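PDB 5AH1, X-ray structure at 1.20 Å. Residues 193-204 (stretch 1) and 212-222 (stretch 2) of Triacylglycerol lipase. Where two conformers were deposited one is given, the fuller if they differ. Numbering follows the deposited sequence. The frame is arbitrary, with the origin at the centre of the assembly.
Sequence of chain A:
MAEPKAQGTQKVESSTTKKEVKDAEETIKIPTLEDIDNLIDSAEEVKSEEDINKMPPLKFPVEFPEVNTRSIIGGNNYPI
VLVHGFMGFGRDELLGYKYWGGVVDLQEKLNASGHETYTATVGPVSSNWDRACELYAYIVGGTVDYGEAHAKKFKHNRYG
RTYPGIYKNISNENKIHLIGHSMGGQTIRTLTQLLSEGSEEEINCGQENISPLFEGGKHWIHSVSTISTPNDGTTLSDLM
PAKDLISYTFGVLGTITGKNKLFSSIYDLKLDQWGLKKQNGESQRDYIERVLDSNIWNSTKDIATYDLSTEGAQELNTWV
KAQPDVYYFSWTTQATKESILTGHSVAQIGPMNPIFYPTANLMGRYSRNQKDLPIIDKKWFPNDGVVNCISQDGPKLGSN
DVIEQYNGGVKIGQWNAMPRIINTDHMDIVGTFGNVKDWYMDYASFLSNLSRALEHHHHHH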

# COMPACT_ATOMS: atom_id res chain seq x y z
N GLN A 193 -2.53 14.26 -4.18
CA GLN A 193 -2.99 14.88 -5.41
C GLN A 193 -4.30 15.63 -5.17
O GLN A 193 -4.46 16.80 -5.55
CB GLN A 193 -3.18 13.83 -6.50
CG GLN A 193 -3.81 14.36 -7.77
CD GLN A 193 -2.91 15.29 -8.53
OE1 GLN A 193 -1.68 15.16 -8.51
NE2 GLN A 193 -3.52 16.25 -9.21
N LEU A 194 -5.25 14.95 -4.55
CA LEU A 194 -6.55 15.55 -4.28
C LEU A 194 -6.44 16.72 -3.31
O LEU A 194 -7.04 17.77 -3.54
CB LEU A 194 -7.52 14.48 -3.74
CG LEU A 194 -8.02 13.48 -4.79
CD1 LEU A 194 -8.78 12.35 -4.14
CD2 LEU A 194 -8.90 14.15 -5.85
N LEU A 195 -5.70 16.57 -2.22
CA LEU A 195 -5.53 17.67 -1.29
C LEU A 195 -5.00 18.91 -2.02
O LEU A 195 -5.51 20.00 -1.86
CB LEU A 195 -4.60 17.30 -0.14
CG LEU A 195 -5.20 16.36 0.91
CD1 LEU A 195 -4.09 15.87 1.83
CD2 LEU A 195 -6.29 17.05 1.71
N SER A 196 -3.99 18.70 -2.86
CA SER A 196 -3.31 19.81 -3.50
C SER A 196 -4.14 20.45 -4.60
O SER A 196 -4.23 21.67 -4.68
CB SER A 196 -1.98 19.32 -4.09
OG SER A 196 -1.11 18.78 -3.11
N GLU A 197 -4.75 19.62 -5.44
CA GLU A 197 -5.39 20.12 -6.66
C GLU A 197 -6.89 19.89 -6.76
O GLU A 197 -7.53 20.43 -7.65
CB GLU A 197 -4.70 19.53 -7.89
CG GLU A 197 -3.23 19.91 -8.01
CD GLU A 197 -2.68 19.70 -9.40
OE1 GLU A 197 -3.13 20.39 -10.33
OE2 GLU A 197 -1.81 18.83 -9.58
N GLY A 198 -7.46 19.09 -5.86
CA GLY A 198 -8.87 18.79 -5.92
C GLY A 198 -9.29 17.91 -7.10
O GLY A 198 -8.45 17.26 -7.73
N SER A 199 -10.59 17.87 -7.36
CA SER A 199 -11.17 17.12 -8.47
C SER A 199 -12.10 18.01 -9.27
O SER A 199 -13.11 18.50 -8.75
CB SER A 199 -11.96 15.92 -7.93
OG SER A 199 -12.84 15.45 -8.94
N GLU A 200 -11.78 18.23 -10.54
CA GLU A 200 -12.61 19.06 -11.40
C GLU A 200 -14.01 18.48 -11.54
O GLU A 200 -15.00 19.21 -11.53
CB GLU A 200 -11.97 19.22 -12.79
CG GLU A 200 -10.63 19.97 -12.80
CD GLU A 200 -10.72 21.35 -12.17
OE1 GLU A 200 -11.64 22.12 -12.53
OE2 GLU A 200 -9.85 21.68 -11.33
N GLU A 201 -14.10 17.16 -11.65
CA GLU A 201 -15.42 16.53 -11.80
C GLU A 201 -16.29 16.83 -10.59
O GLU A 201 -17.47 17.15 -10.74
CB GLU A 201 -15.31 15.01 -11.98
CG GLU A 201 -14.53 14.57 -13.20
CD GLU A 201 -13.07 14.24 -12.87
OE1 GLU A 201 -12.38 15.08 -12.24
OE2 GLU A 201 -12.60 13.14 -13.23
N GLU A 202 -15.73 16.73 -9.39
CA GLU A 202 -16.51 17.03 -8.20
C GLU A 202 -16.84 18.52 -8.09
O GLU A 202 -17.95 18.89 -7.74
CB GLU A 202 -15.80 16.54 -6.94
CG GLU A 202 -15.59 15.05 -6.87
CD GLU A 202 -16.86 14.23 -6.99
OE1 GLU A 202 -17.97 14.72 -6.67
OE2 GLU A 202 -16.72 13.05 -7.38
N ILE A 203 -15.85 19.37 -8.34
CA ILE A 203 -16.06 20.80 -8.24
C ILE A 203 -17.16 21.27 -9.18
O ILE A 203 -17.96 22.13 -8.82
CB ILE A 203 -14.74 21.57 -8.55
CG1 ILE A 203 -13.72 21.36 -7.43
CG2 ILE A 203 -15.00 23.06 -8.78
CD1 ILE A 203 -12.31 21.75 -7.83
N ASN A 204 -17.19 20.71 -10.39
CA ASN A 204 -18.10 21.21 -11.43
C ASN A 204 -19.49 20.59 -11.41
O ASN A 204 -20.35 21.04 -12.14
CB ASN A 204 -17.48 21.01 -12.82
CG ASN A 204 -16.28 21.89 -13.05
OD1 ASN A 204 -16.15 22.95 -12.44
ND2 ASN A 204 -15.40 21.48 -13.96
N PRO A 212 -14.33 19.03 1.49
CA PRO A 212 -13.16 19.91 1.31
C PRO A 212 -12.03 19.22 0.54
O PRO A 212 -11.25 19.90 -0.13
CB PRO A 212 -12.74 20.22 2.74
CG PRO A 212 -14.04 20.17 3.52
CD PRO A 212 -14.82 19.04 2.89
N LEU A 213 -11.94 17.89 0.65
CA LEU A 213 -10.91 17.14 -0.06
C LEU A 213 -10.86 17.51 -1.54
O LEU A 213 -9.79 17.59 -2.15
CB LEU A 213 -11.11 15.63 0.10
CG LEU A 213 -10.12 14.74 -0.66
CD1 LEU A 213 -8.67 15.05 -0.24
CD2 LEU A 213 -10.45 13.27 -0.45
N PHE A 214 -12.02 17.71 -2.15
CA PHE A 214 -12.08 17.87 -3.59
C PHE A 214 -11.87 19.31 -4.06
O PHE A 214 -11.85 19.55 -5.27
CB PHE A 214 -13.42 17.33 -4.13
CG PHE A 214 -13.68 15.90 -3.74
CD1 PHE A 214 -12.74 14.91 -3.99
CD2 PHE A 214 -14.87 15.54 -3.12
CE1 PHE A 214 -12.96 13.61 -3.62
CE2 PHE A 214 -15.09 14.23 -2.74
CZ PHE A 214 -14.14 13.27 -2.99
N GLU A 215 -11.70 20.26 -3.14
CA GLU A 215 -11.61 21.66 -3.55
C GLU A 215 -10.20 22.11 -3.91
O GLU A 215 -10.05 23.09 -4.63
CB GLU A 215 -12.27 22.56 -2.49
CG GLU A 215 -13.78 22.32 -2.36
CD GLU A 215 -14.50 23.29 -1.43
OE1 GLU A 215 -14.15 23.36 -0.23
OE2 GLU A 215 -15.45 23.98 -1.88
N GLY A 216 -9.19 21.36 -3.49
CA GLY A 216 -7.81 21.72 -3.71
C GLY A 216 -7.29 22.78 -2.76
O GLY A 216 -8.03 23.28 -1.90
N GLY A 217 -6.01 23.11 -2.91
CA GLY A 217 -5.39 24.20 -2.18
C GLY A 217 -4.84 23.83 -0.82
O GLY A 217 -4.47 24.72 -0.06
N LYS A 218 -4.76 22.54 -0.51
CA LYS A 218 -4.28 22.08 0.79
C LYS A 218 -2.90 21.47 0.65
O LYS A 218 -2.68 20.59 -0.19
CB LYS A 218 -5.26 21.08 1.40
CG LYS A 218 -6.61 21.69 1.68
CD LYS A 218 -7.68 20.66 2.00
CE LYS A 218 -9.07 21.27 1.98
NZ LYS A 218 -9.41 21.85 0.64
N HIS A 219 -1.97 21.95 1.48
CA HIS A 219 -0.57 21.54 1.45
C HIS A 219 -0.19 20.96 2.80
O HIS A 219 0.62 21.50 3.55
CB HIS A 219 0.27 22.74 1.03
CG HIS A 219 -0.19 23.32 -0.27
ND1 HIS A 219 -0.03 22.65 -1.46
CD2 HIS A 219 -0.93 24.42 -0.55
CE1 HIS A 219 -0.59 23.35 -2.44
NE2 HIS A 219 -1.14 24.42 -1.91
N TRP A 220 -0.82 19.83 3.10
CA TRP A 220 -0.77 19.19 4.40
C TRP A 220 0.29 18.10 4.49
O TRP A 220 0.53 17.57 5.57
CB TRP A 220 -2.11 18.50 4.67
CG TRP A 220 -3.28 19.41 4.83
CD1 TRP A 220 -3.31 20.78 4.81
CD2 TRP A 220 -4.63 18.99 5.09
NE1 TRP A 220 -4.59 21.23 5.03
CE2 TRP A 220 -5.41 20.15 5.21
CE3 TRP A 220 -5.24 17.74 5.23
CZ2 TRP A 220 -6.79 20.11 5.48
CZ3 TRP A 220 -6.60 17.69 5.49
CH2 TRP A 220 -7.36 18.87 5.60
N ILE A 221 0.88 17.75 3.35
CA ILE A 221 1.74 16.58 3.23
C ILE A 221 3.17 17.02 2.95
O ILE A 221 3.44 17.65 1.93
CB ILE A 221 1.26 15.65 2.10
CG1 ILE A 221 -0.25 15.36 2.23
CG2 ILE A 221 2.09 14.41 2.12
CD1 ILE A 221 -0.68 14.77 3.54
N HIS A 222 4.09 16.73 3.86
CA HIS A 222 5.48 17.10 3.65
C HIS A 222 6.24 16.07 2.82
O HIS A 222 7.09 16.43 2.01
CB HIS A 222 6.19 17.30 4.99
CG HIS A 222 7.46 18.07 4.88
ND1 HIS A 222 7.56 19.23 4.15
CD2 HIS A 222 8.68 17.85 5.42
CE1 HIS A 222 8.79 19.70 4.25
NE2 HIS A 222 9.49 18.87 5.00
O HOH W 1 -8.32 19.83 -1.25
O HOH W 2 1.03 19.97 -1.79

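Where a helix ends, its last carbonyls lack the amide partners of a further turn, and this lipase illustrates how a neighbouring loop can supply them across two glycines packed backbone to backbone. The CA atoms of Gly 198 and Gly 216 lie 3.8 Å apart, a distance that leaves no room for side chains. An ideal CB on Gly 198 would sit 2.4 Å from Phe 214 O, and one on Gly 216 would sit 2.9 Å from Glu 197 C; both would clash. Each residue also has positive phi, which by itself favours glycine.

This closeness lets the main chains bond directly. Gly 217 N donates to Ser 196 O at 2.9 Å, almost linearly, and Lys 218 N donates to Leu 195 O at 3.0 Å. Just past the helix end the direction reverses: Ser 199 N donates to Phe 214 O at 3.0 Å. Ser 199 also caps the next helix, its OG accepting from Glu 202 N at 3.2 Å.

Not every close pair is a bond. Leu 194 O and Leu 213 O, both acceptors, approach to 3.1 Å. Nearby, water 1 bridges the stretches: it lies 2.9 Å from Leu 195 O and 2.8 Å from Leu 213 O, and accepts from Lys 218 NZ at 3.0 Å. The same NZ donates to Pro 212 O at 2.8 Å, tying the lysine back across its own loop.

Apolar packing flanks this polar seam. Leu 195, the residue most covered by the opposing stretch, places CD2 3.7 Å from Leu 213 CD1 and also over a face of the Trp 220 ring, while its CD1 lies 3.9 Å from Ile 221 CG1. Phe 214 receives Glu 202 CG over one face, 3.9 Å from the ring centroid, so the aliphatic part of a glutamate serves as packing surface; its carboxylate oxygens are hydrogen-bonded elsewhere in the structure.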